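Local coordinates for protein Tni2 (Pseudomonas fluorescens, PDB 6B12) that is probably an immunity protein that binds its cognate toxin Tne2, an NAD-hydrolysing effector of type VI secretion, and blocks its activity, at residues C[69-72]-C[78-81]; C[95-100]-C[147-152]; C[125-128]-C[133-136]. One frame throughout, in Å; residues are numbered along the deposited sequence.

Three contacts show how a strand-rich protein combines short-range backbone pairing with longer-range side-chain packing. Contacts 1 and 3 each join the arms of an antiparallel hairpin, but in different sheets: contact 1 is partly buried and adds a hydroxyl–carboxylate bond, a water bridge and an aromatic pair, whereas contact 3 is buried and adds selenomethionine, phenylalanine and arginine packing to three backbone bonds. Contact 2 bridges the outermost strands of the sheet that holds contact 3, near the surface, through a few aliphatic atoms and no hydrogen bond. Contact 3 is nested within the chain loop closed by contact 2, their centres about 8 Å apart; the centres of contacts 1 and 3 are about 15 Å apart.

Contact 1 of 3, residues C[69-72]-C[78-81]; sequences WNDD and ATLY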
ATOM      1  N   TRP C  69      -2.718   8.394  -9.486  1.00 13.04           N
ATOM      2  CA  TRP C  69      -2.114   9.576 -10.086  1.00 13.78           C
ATOM      3  C   TRP C  69      -1.864  10.616  -9.002  1.00 16.10           C
ATOM      4  O   TRP C  69      -2.820  11.075  -8.372  1.00 15.70           O
ATOM      5  CB  TRP C  69      -3.090  10.110 -11.129  1.00 14.41           C
ATOM      6  CG  TRP C  69      -2.652  11.188 -12.062  1.00 17.48           C
ATOM      7  CD1 TRP C  69      -2.922  12.539 -11.961  1.00 19.91           C
ATOM      8  CD2 TRP C  69      -1.992  11.001 -13.308  1.00 16.72           C
ATOM      9  NE1 TRP C  69      -2.435  13.190 -13.072  1.00 22.07           N
ATOM     10  CE2 TRP C  69      -1.875  12.263 -13.916  1.00 16.38           C
ATOM     11  CE3 TRP C  69      -1.502   9.869 -13.985  1.00 17.59           C
ATOM     12  CZ2 TRP C  69      -1.250  12.433 -15.146  1.00 25.75           C
ATOM     13  CZ3 TRP C  69      -0.881  10.048 -15.206  1.00 18.92           C
ATOM     14  CH2 TRP C  69      -0.772  11.312 -15.771  1.00 22.34           C
ATOM     15  N   ASN C  70      -0.601  11.001  -8.795  1.00 17.55           N
ATOM     16  CA  ASN C  70      -0.313  11.964  -7.729  1.00 14.55           C
ATOM     17  C   ASN C  70      -0.806  13.347  -8.130  1.00 15.32           C
ATOM     18  O   ASN C  70      -0.540  13.811  -9.243  1.00 17.99           O
ATOM     19  CB  ASN C  70       1.184  12.021  -7.421  1.00 18.56           C
ATOM     20  CG  ASN C  70       1.665  10.806  -6.678  1.00 17.87           C
ATOM     21  OD1 ASN C  70       0.856   9.998  -6.219  1.00 16.36           O
ATOM     22  ND2 ASN C  70       2.984  10.660  -6.553  1.00 16.17           N
ATOM     23  N   ASP C  71      -1.503  14.030  -7.202  1.00 16.52           N
ATOM     24  CA  ASP C  71      -2.120  15.320  -7.510  1.00 18.20           C
ATOM     25  C   ASP C  71      -1.343  16.518  -6.991  1.00 24.47           C
ATOM     26  O   ASP C  71      -1.711  17.655  -7.306  1.00 25.86           O
ATOM     27  CB  ASP C  71      -3.552  15.376  -6.958  1.00 19.78           C
ATOM     28  CG  ASP C  71      -4.506  14.439  -7.720  1.00 20.36           C
ATOM     29  OD1 ASP C  71      -4.404  14.356  -8.967  1.00 22.52           O
ATOM     30  OD2 ASP C  71      -5.359  13.795  -7.076  1.00 21.62           O
ATOM     31  N   ASP C  72      -0.291  16.310  -6.215  1.00 16.16           N
ATOM     32  CA  ASP C  72       0.528  17.442  -5.811  1.00 22.09           C
ATOM     33  C   ASP C  72       1.962  16.955  -5.615  1.00 21.81           C
ATOM     34  O   ASP C  72       2.315  15.849  -6.034  1.00 24.80           O
ATOM     35  CB  ASP C  72      -0.092  18.125  -4.577  1.00 22.84           C
ATOM     36  CG  ASP C  72      -0.103  17.247  -3.348  1.00 26.32           C
ATOM     37  OD1 ASP C  72       0.626  16.248  -3.286  1.00 22.40           O
ATOM     38  OD2 ASP C  72      -0.841  17.588  -2.395  1.00 32.40           O
ATOM     39  N   ALA C  78      -3.866  11.931  -4.274  1.00 16.37           N
ATOM     40  CA  ALA C  78      -3.835  11.152  -5.504  1.00 15.88           C
ATOM     41  C   ALA C  78      -5.261  10.817  -5.910  1.00 19.63           C
ATOM     42  O   ALA C  78      -6.174  10.806  -5.077  1.00 18.99           O
ATOM     43  CB  ALA C  78      -3.009   9.879  -5.322  1.00 20.00           C
ATOM     44  N   THR C  79      -5.435  10.521  -7.205  1.00 14.91           N
ATOM     45  CA  THR C  79      -6.724  10.115  -7.758  1.00 12.91           C
ATOM     46  C   THR C  79      -6.532   8.803  -8.517  1.00 14.17           C
ATOM     47  O   THR C  79      -5.551   8.648  -9.244  1.00 16.01           O
ATOM     48  CB  THR C  79      -7.282  11.193  -8.704  1.00 17.87           C
ATOM     49  OG1 THR C  79      -7.456  12.429  -7.985  1.00 20.76           O
ATOM     50  CG2 THR C  79      -8.620  10.764  -9.281  1.00 19.94           C
ATOM     51  N   LEU C  80      -7.469   7.879  -8.345  1.00 14.34           N
ATOM     52  CA  LEU C  80      -7.405   6.579  -9.012  1.00 11.93           C
ATOM     53  C   LEU C  80      -8.206   6.606 -10.306  1.00 14.96           C
ATOM     54  O   LEU C  80      -9.374   7.008 -10.309  1.00 15.54           O
ATOM     55  CB  LEU C  80      -7.938   5.497  -8.073  1.00 14.93           C
ATOM     56  CG  LEU C  80      -8.016   4.089  -8.666  1.00 13.57           C
ATOM     57  CD1 LEU C  80      -6.628   3.539  -9.052  1.00 13.06           C
ATOM     58  CD2 LEU C  80      -8.763   3.171  -7.667  1.00 14.99           C
ATOM     59  N   TYR C  81      -7.585   6.143 -11.395  1.00 13.23           N
ATOM     60  CA  TYR C  81      -8.227   6.025 -12.697  1.00 12.38           C
ATOM     61  C   TYR C  81      -8.085   4.601 -13.204  1.00 14.19           C
ATOM     62  O   TYR C  81      -7.082   3.941 -12.948  1.00 16.28           O
ATOM     63  CB  TYR C  81      -7.586   6.949 -13.735  1.00 15.24           C
ATOM     64  CG  TYR C  81      -7.652   8.406 -13.358  1.00 15.58           C
ATOM     65  CD1 TYR C  81      -8.767   9.175 -13.686  1.00 13.93           C
ATOM     66  CD2 TYR C  81      -6.614   9.002 -12.642  1.00 17.01           C
ATOM     67  CE1 TYR C  81      -8.829  10.521 -13.327  1.00 19.46           C
ATOM     68  CE2 TYR C  81      -6.663  10.334 -12.283  1.00 17.52           C
ATOM     69  CZ  TYR C  81      -7.779  11.091 -12.625  1.00 21.89           C
ATOM     70  OH  TYR C  81      -7.843  12.425 -12.277  1.00 21.78           O
TER
HETATM   71  O   HOH W   1      -6.182  13.980 -10.992  1.00 25.81           O
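Trp69 turns the face of its indole toward the edge of the Tyr81 ring in an offset edge-to-face pair, the planes at 88° and the centroid of the five-membered ring 5.8 Å from that of Tyr81. With CG anti to the backbone N (chi1 -170°), the indole swings out from the strand to meet that edge. Trp69 CB lies near the phenol plane, 3.8 Å from Tyr81 CE2. A second link runs through Asp71: Thr79 OG1 donates across 2.7 Å to Asp71 OD2, which accepts through its syn lone pair. Asp71 OD1 accepts from a water at 2.7 Å, itself 2.6 Å from Tyr81 OH, so the carboxylate just beyond strand 64-70 meets strand 78-84 directly through OD2 and by way of a water through OD1. The two strands form an antiparallel hairpin, in which Trp69 and Thr79 are a hydrogen-bonded pair: Trp69 N to Thr79 O and Thr79 N to Trp69 O both measure 2.9 Å. Asn70 and Ala78 follow as a non-hydrogen-bonded pair on the other face. There Asn70 ND2 bonds to the carbonyl of Arg52, while Asn70 OD1 accepts from a basic side chain of the partner protein chain, which also packs on Ala78.

Contact 2 of 3, residues C[95-100]-C[147-152]; sequences DQLLIN and VSIQHS
The two outermost strands of a five-stranded antiparallel meander come together here, because the sheet curls enough to bring strand 96-99 within side-chain reach of strand 145-152. Leu97 and Ile149 make the bridge, their side chains crossing at an angle. The terminal methyl of the isoleucine does the touching: Ile149 CD1 lies 4.0 Å from Leu97 CB and equally 4.0 Å from Leu97 CD1, so it rests against both the root and one branch of the leucine. Its reach comes from the longer arm of Ile149, with CG1 anti to the carbonyl carbon (chi1 -55°) and CD1 carried outward by a nearly extended second torsion. The same methyl, Ile149 CD1, also comes within 4.1 Å of Leu98 O, a van der Waals approach to the backbone. Phe126 and Phe135, from the strands between, pack beside the bridge: Leu97 lies on Phe126, and Phe135 receives both Ile99 and Ile149. Near the start of segment 147-152, Val147 and Ser148 both face Asp138 in a classic beta bulge. No hydrogen bond joins the two segments, and together they bury only 130 Å². Each strand instead pairs with its sequential neighbour, Leu97 with Glu104 and Gln150 with Arg136. Between these two edge strands the direct contact is therefore one of dispersion and hydrophobic packing, without the directional register that backbone pairing would impose.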
ATOM      1  N   ASP C  95     -13.612   8.158  -4.730  1.00 23.33           N
ATOM      2  CA  ASP C  95     -12.908   8.062  -3.450  1.00 23.31           C
ATOM      3  C   ASP C  95     -13.679   8.756  -2.328  1.00 23.70           C
ATOM      4  O   ASP C  95     -13.101   9.130  -1.297  1.00 24.85           O
ATOM      5  CB  ASP C  95     -11.458   8.566  -3.534  1.00 27.58           C
ATOM      6  CG  ASP C  95     -11.321   9.972  -4.102  1.00 31.14           C
ATOM      7  OD1 ASP C  95     -12.261  10.779  -4.007  1.00 32.21           O
ATOM      8  OD2 ASP C  95     -10.223  10.271  -4.627  1.00 33.12           O
ATOM      9  N   GLN C  96     -14.977   8.934  -2.512  1.00 22.62           N
ATOM     10  CA  GLN C  96     -15.907   9.196  -1.418  1.00 24.80           C
ATOM     11  C   GLN C  96     -16.830   7.991  -1.380  1.00 26.82           C
ATOM     12  O   GLN C  96     -17.593   7.761  -2.326  1.00 27.70           O
ATOM     13  CB  GLN C  96     -16.673  10.498  -1.627  1.00 27.28           C
ATOM     14  CG  GLN C  96     -15.831  11.706  -1.340  1.00 41.59           C
ATOM     15  CD  GLN C  96     -16.548  12.998  -1.626  1.00 41.16           C
ATOM     16  OE1 GLN C  96     -17.758  13.016  -1.863  1.00 42.61           O
ATOM     17  NE2 GLN C  96     -15.805  14.092  -1.604  1.00 45.18           N
ATOM     18  N   LEU C  97     -16.726   7.212  -0.311  1.00 22.21           N
ATOM     19  CA  LEU C  97     -17.317   5.889  -0.221  1.00 22.15           C
ATOM     20  C   LEU C  97     -18.336   5.840   0.902  1.00 23.74           C
ATOM     21  O   LEU C  97     -18.150   6.458   1.959  1.00 20.40           O
ATOM     22  CB  LEU C  97     -16.238   4.835   0.027  1.00 26.36           C
ATOM     23  CG  LEU C  97     -15.116   4.839  -1.011  1.00 33.42           C
ATOM     24  CD1 LEU C  97     -14.075   3.757  -0.724  1.00 27.27           C
ATOM     25  CD2 LEU C  97     -15.704   4.708  -2.396  1.00 29.06           C
ATOM     26  N   LEU C  98     -19.412   5.103   0.660  1.00 20.43           N
ATOM     27  CA  LEU C  98     -20.425   4.863   1.674  1.00 21.40           C
ATOM     28  C   LEU C  98     -19.914   3.743   2.562  1.00 27.84           C
ATOM     29  O   LEU C  98     -19.782   2.596   2.113  1.00 27.44           O
ATOM     30  CB  LEU C  98     -21.761   4.481   1.051  1.00 27.04           C
ATOM     31  CG  LEU C  98     -22.858   5.503   0.807  1.00 37.86           C
ATOM     32  CD1 LEU C  98     -24.043   4.800   0.144  1.00 37.21           C
ATOM     33  CD2 LEU C  98     -23.272   6.156   2.108  1.00 33.02           C
ATOM     34  N   ILE C  99     -19.619   4.069   3.813  1.00 26.06           N
ATOM     35  CA  ILE C  99     -19.125   3.102   4.780  1.00 26.33           C
ATOM     36  C   ILE C  99     -19.996   3.230   6.018  1.00 29.28           C
ATOM     37  O   ILE C  99     -20.044   4.301   6.638  1.00 33.03           O
ATOM     38  CB  ILE C  99     -17.638   3.324   5.111  1.00 24.66           C
ATOM     39  CG1 ILE C  99     -16.772   3.150   3.865  1.00 25.59           C
ATOM     40  CG2 ILE C  99     -17.176   2.397   6.238  1.00 31.47           C
ATOM     41  CD1 ILE C  99     -15.359   3.670   4.038  1.00 29.72           C
ATOM     42  N   ASN C 100     -20.727   2.165   6.341  1.00 30.73           N
ATOM     43  CA  ASN C 100     -21.630   2.157   7.486  1.00 35.84           C
ATOM     44  C   ASN C 100     -22.611   3.329   7.431  1.00 38.35           C
ATOM     45  O   ASN C 100     -22.847   4.024   8.427  1.00 36.72           O
ATOM     46  CB  ASN C 100     -20.832   2.157   8.791  1.00 36.95           C
ATOM     47  CG  ASN C 100     -21.689   1.867   9.997  1.00 45.39           C
ATOM     48  OD1 ASN C 100     -22.704   1.178   9.902  1.00 46.43           O
ATOM     49  ND2 ASN C 100     -21.294   2.412  11.144  1.00 50.83           N
ATOM     50  N   VAL C 147     -16.766  -2.888  -6.571  1.00 19.99           N
ATOM     51  CA  VAL C 147     -17.428  -4.157  -6.289  1.00 18.38           C
ATOM     52  C   VAL C 147     -17.740  -4.287  -4.818  1.00 20.89           C
ATOM     53  O   VAL C 147     -18.891  -4.536  -4.448  1.00 22.95           O
ATOM     54  CB  VAL C 147     -16.540  -5.329  -6.775  1.00 22.69           C
ATOM     55  CG1 VAL C 147     -17.105  -6.661  -6.310  1.00 31.83           C
ATOM     56  CG2 VAL C 147     -16.421  -5.301  -8.288  1.00 27.17           C
ATOM     57  N   SER C 148     -16.740  -4.059  -3.965  1.00 19.18           N
ATOM     58  CA  SER C 148     -16.926  -4.210  -2.529  1.00 21.49           C
ATOM     59  C   SER C 148     -15.873  -3.431  -1.771  1.00 19.84           C
ATOM     60  O   SER C 148     -14.792  -3.124  -2.294  1.00 18.70           O
ATOM     61  CB  SER C 148     -16.859  -5.669  -2.102  1.00 25.69           C
ATOM     62  OG  SER C 148     -15.601  -6.177  -2.479  1.00 23.53           O
ATOM     63  N   ILE C 149     -16.200  -3.139  -0.510  1.00 18.28           N
ATOM     64  CA  ILE C 149     -15.296  -2.474   0.414  1.00 19.80           C
ATOM     65  C   ILE C 149     -15.242  -3.291   1.696  1.00 25.60           C
ATOM     66  O   ILE C 149     -16.281  -3.731   2.198  1.00 26.69           O
ATOM     67  CB  ILE C 149     -15.762  -1.037   0.720  1.00 21.80           C
ATOM     68  CG1 ILE C 149     -15.947  -0.225  -0.569  1.00 24.38           C
ATOM     69  CG2 ILE C 149     -14.790  -0.356   1.646  1.00 25.21           C
ATOM     70  CD1 ILE C 149     -16.944   0.961  -0.406  1.00 29.82           C
ATOM     71  N   GLN C 150     -14.040  -3.511   2.224  1.00 22.85           N
ATOM     72  CA  GLN C 150     -13.896  -4.245   3.476  1.00 26.77           C
ATOM     73  C   GLN C 150     -12.882  -3.535   4.345  1.00 24.07           C
ATOM     74  O   GLN C 150     -11.826  -3.127   3.857  1.00 23.49           O
ATOM     75  CB  GLN C 150     -13.397  -5.688   3.297  1.00 31.26           C
ATOM     76  CG  GLN C 150     -14.004  -6.493   2.189  1.00 47.37           C
ATOM     77  CD  GLN C 150     -13.090  -7.641   1.772  1.00 51.15           C
ATOM     78  OE1 GLN C 150     -12.931  -7.921   0.581  1.00 46.37           O
ATOM     79  NE2 GLN C 150     -12.464  -8.295   2.757  1.00 50.26           N
ATOM     80  N   HIS C 151     -13.206  -3.405   5.634  1.00 26.20           N
ATOM     81  CA  HIS C 151     -12.254  -2.871   6.593  1.00 28.60           C
ATOM     82  C   HIS C 151     -10.995  -3.732   6.596  1.00 35.10           C
ATOM     83  O   HIS C 151     -11.077  -4.964   6.589  1.00 33.32           O
ATOM     84  CB  HIS C 151     -12.888  -2.831   7.988  1.00 33.11           C
ATOM     85  CG  HIS C 151     -12.307  -1.795   8.896  1.00 49.21           C
ATOM     86  ND1 HIS C 151     -10.984  -1.413   8.843  1.00 57.13           N
ATOM     87  CD2 HIS C 151     -12.873  -1.055   9.879  1.00 60.05           C
ATOM     88  CE1 HIS C 151     -10.757  -0.490   9.761  1.00 60.67           C
ATOM     89  NE2 HIS C 151     -11.888  -0.255  10.403  1.00 61.00           N
ATOM     90  N   SER C 152      -9.832  -3.083   6.584  1.00 28.45           N
ATOM     91  CA  SER C 152      -8.549  -3.772   6.593  1.00 30.04           C
ATOM     92  C   SER C 152      -7.678  -3.219   7.716  1.00 45.05           C
ATOM     93  O   SER C 152      -8.029  -2.253   8.397  1.00 51.93           O
ATOM     94  CB  SER C 152      -7.825  -3.624   5.251  1.00 31.75           C
ATOM     95  OG  SER C 152      -6.713  -4.502   5.183  1.00 37.58           O
TER

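Contact 3 of 3, residues C[125-128]-C[133-136]; sequences MFSR and AMFR
Phe126 and Phe135 form a hydrogen-bonded antiparallel pair, with Phe126 N to Phe135 O and Phe135 N to Phe126 O both at 2.8 Å. A third backbone bond runs from Arg128 N to Ala133 O. Apolar packing adds to this on the face of Met125, Ser127 and Met134, both methionines being present as selenomethionine. Their side chains are bent at the second and third torsions and fold back across the strands: Met134 CE reaches Met125 CB at 3.8 Å, and Met134 SE sits 3.8 Å from Ser127 CB. Met125 SE meets the base of Arg136 in turn, 4.0 Å from Arg136 CB. On the opposite face Arg128 bends at its third torsion (chi3 69°) toward Phe135, whose CZ lies over one face of the guanidinium, toward its rim, and 3.4 Å from Arg128 NH1; the two planes stand 63° apart, so the groups do not stack flat. Charge is settled close by, since Arg128 NH2 forms a salt bridge with Asp131 in the connecting turn and Arg136 NE does so with Asp138. Trp110, from neighbouring strand 102-112, packs on both selenomethionines. Backbone pairing between consecutive strands, with packing on both faces, is typical of a beta hairpin inside an antiparallel meander, here formed by strands 121-128 and 134-140.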
HETATM    1  N   MSE C 125      -6.053  -0.006  -1.963  1.00 14.03           N
HETATM    2  CA  MSE C 125      -6.182   0.215  -0.528  1.00 14.93           C
HETATM    3  C   MSE C 125      -6.520   1.683  -0.312  1.00 20.80           C
HETATM    4  O   MSE C 125      -5.859   2.558  -0.853  1.00 18.10           O
HETATM    5  CB  MSE C 125      -4.888  -0.194   0.186  1.00 15.78           C
HETATM    6  CG  MSE C 125      -4.454  -1.617  -0.116  1.00 22.81           C
HETATM    7 SE   MSE C 125      -5.831  -2.953   0.311  0.73 27.40          SE
HETATM    8  CE  MSE C 125      -5.959  -2.440   2.149  1.00 17.78           C
ATOM      9  N   PHE C 126      -7.544   1.936   0.502  1.00 18.67           N
ATOM     10  CA  PHE C 126      -8.157   3.252   0.659  1.00 16.46           C
ATOM     11  C   PHE C 126      -7.973   3.694   2.104  1.00 15.35           C
ATOM     12  O   PHE C 126      -8.293   2.935   3.023  1.00 17.05           O
ATOM     13  CB  PHE C 126      -9.646   3.136   0.297  1.00 16.35           C
ATOM     14  CG  PHE C 126     -10.500   4.357   0.587  1.00 17.05           C
ATOM     15  CD1 PHE C 126     -10.698   5.327  -0.383  1.00 22.53           C
ATOM     16  CD2 PHE C 126     -11.209   4.459   1.780  1.00 19.32           C
ATOM     17  CE1 PHE C 126     -11.539   6.408  -0.137  1.00 18.89           C
ATOM     18  CE2 PHE C 126     -12.053   5.534   2.029  1.00 23.20           C
ATOM     19  CZ  PHE C 126     -12.217   6.510   1.086  1.00 20.03           C
ATOM     20  N   SER C 127      -7.411   4.896   2.300  1.00 16.63           N
ATOM     21  CA  SER C 127      -7.222   5.465   3.629  1.00 17.41           C
ATOM     22  C   SER C 127      -8.354   6.449   3.895  1.00 19.26           C
ATOM     23  O   SER C 127      -8.424   7.502   3.249  1.00 18.33           O
ATOM     24  CB  SER C 127      -5.859   6.152   3.729  1.00 26.06           C
ATOM     25  OG  SER C 127      -5.631   6.590   5.068  1.00 32.42           O
ATOM     26  N   ARG C 128      -9.223   6.115   4.855  1.00 17.36           N
ATOM     27  CA  ARG C 128     -10.360   6.970   5.177  1.00 18.27           C
ATOM     28  C   ARG C 128      -9.863   8.263   5.817  1.00 23.81           C
ATOM     29  O   ARG C 128      -9.061   8.233   6.741  1.00 23.26           O
ATOM     30  CB  ARG C 128     -11.311   6.234   6.123  1.00 25.02           C
ATOM     31  CG  ARG C 128     -12.523   7.040   6.551  1.00 23.35           C
ATOM     32  CD  ARG C 128     -13.590   6.127   7.127  1.00 22.06           C
ATOM     33  NE  ARG C 128     -13.208   5.529   8.410  1.00 25.21           N
ATOM     34  CZ  ARG C 128     -13.938   4.617   9.052  1.00 27.00           C
ATOM     35  NH1 ARG C 128     -15.088   4.182   8.523  1.00 23.75           N
ATOM     36  NH2 ARG C 128     -13.503   4.116  10.196  1.00 28.19           N
ATOM     37  N   ALA C 133      -8.277   4.985   8.783  1.00 26.16           N
ATOM     38  CA  ALA C 133      -8.538   3.553   8.745  1.00 26.17           C
ATOM     39  C   ALA C 133      -8.425   3.057   7.315  1.00 24.80           C
ATOM     40  O   ALA C 133      -8.820   3.754   6.376  1.00 22.21           O
ATOM     41  CB  ALA C 133      -9.926   3.226   9.299  1.00 24.84           C
HETATM   42  N   MSE C 134      -7.884   1.850   7.155  1.00 27.32           N
HETATM   43  CA  MSE C 134      -7.625   1.295   5.830  1.00 26.32           C
HETATM   44  C   MSE C 134      -8.777   0.411   5.402  1.00 24.59           C
HETATM   45  O   MSE C 134      -9.307  -0.380   6.201  1.00 24.48           O
HETATM   46  CB  MSE C 134      -6.331   0.468   5.800  1.00 27.32           C
HETATM   47  CG  MSE C 134      -5.071   1.211   6.225  1.00 39.37           C
HETATM   48 SE   MSE C 134      -4.697   2.735   5.058  1.00 44.58          SE
HETATM   49  CE  MSE C 134      -4.983   1.900   3.320  1.00 27.84           C
ATOM     50  N   PHE C 135      -9.150   0.533   4.139  1.00 23.45           N
ATOM     51  CA  PHE C 135     -10.195  -0.293   3.567  1.00 21.97           C
ATOM     52  C   PHE C 135      -9.672  -0.909   2.287  1.00 24.83           C
ATOM     53  O   PHE C 135      -9.014  -0.239   1.492  1.00 21.68           O
ATOM     54  CB  PHE C 135     -11.450   0.506   3.275  1.00 21.20           C
ATOM     55  CG  PHE C 135     -12.158   0.935   4.507  1.00 23.29           C
ATOM     56  CD1 PHE C 135     -11.715   2.033   5.222  1.00 22.98           C
ATOM     57  CD2 PHE C 135     -13.251   0.226   4.964  1.00 25.93           C
ATOM     58  CE1 PHE C 135     -12.354   2.425   6.391  1.00 24.40           C
ATOM     59  CE2 PHE C 135     -13.906   0.618   6.124  1.00 24.39           C
ATOM     60  CZ  PHE C 135     -13.456   1.711   6.833  1.00 27.85           C
ATOM     61  N   ARG C 136      -9.963  -2.184   2.112  1.00 20.83           N
ATOM     62  CA  ARG C 136      -9.709  -2.868   0.851  1.00 20.22           C
ATOM     63  C   ARG C 136     -10.883  -2.603  -0.080  1.00 18.91           C
ATOM     64  O   ARG C 136     -12.041  -2.888   0.278  1.00 19.36           O
ATOM     65  CB  ARG C 136      -9.536  -4.364   1.102  1.00 21.47           C
ATOM     66  CG  ARG C 136      -9.638  -5.180  -0.167  1.00 19.76           C
ATOM     67  CD  ARG C 136      -9.499  -6.658   0.149  1.00 24.06           C
ATOM     68  NE  ARG C 136      -9.907  -7.460  -1.005  1.00 20.48           N
ATOM     69  CZ  ARG C 136      -9.881  -8.784  -1.022  1.00 27.84           C
ATOM     70  NH1 ARG C 136      -9.452  -9.449   0.052  1.00 25.07           N
ATOM     71  NH2 ARG C 136     -10.266  -9.436  -2.111  1.00 25.97           N
TER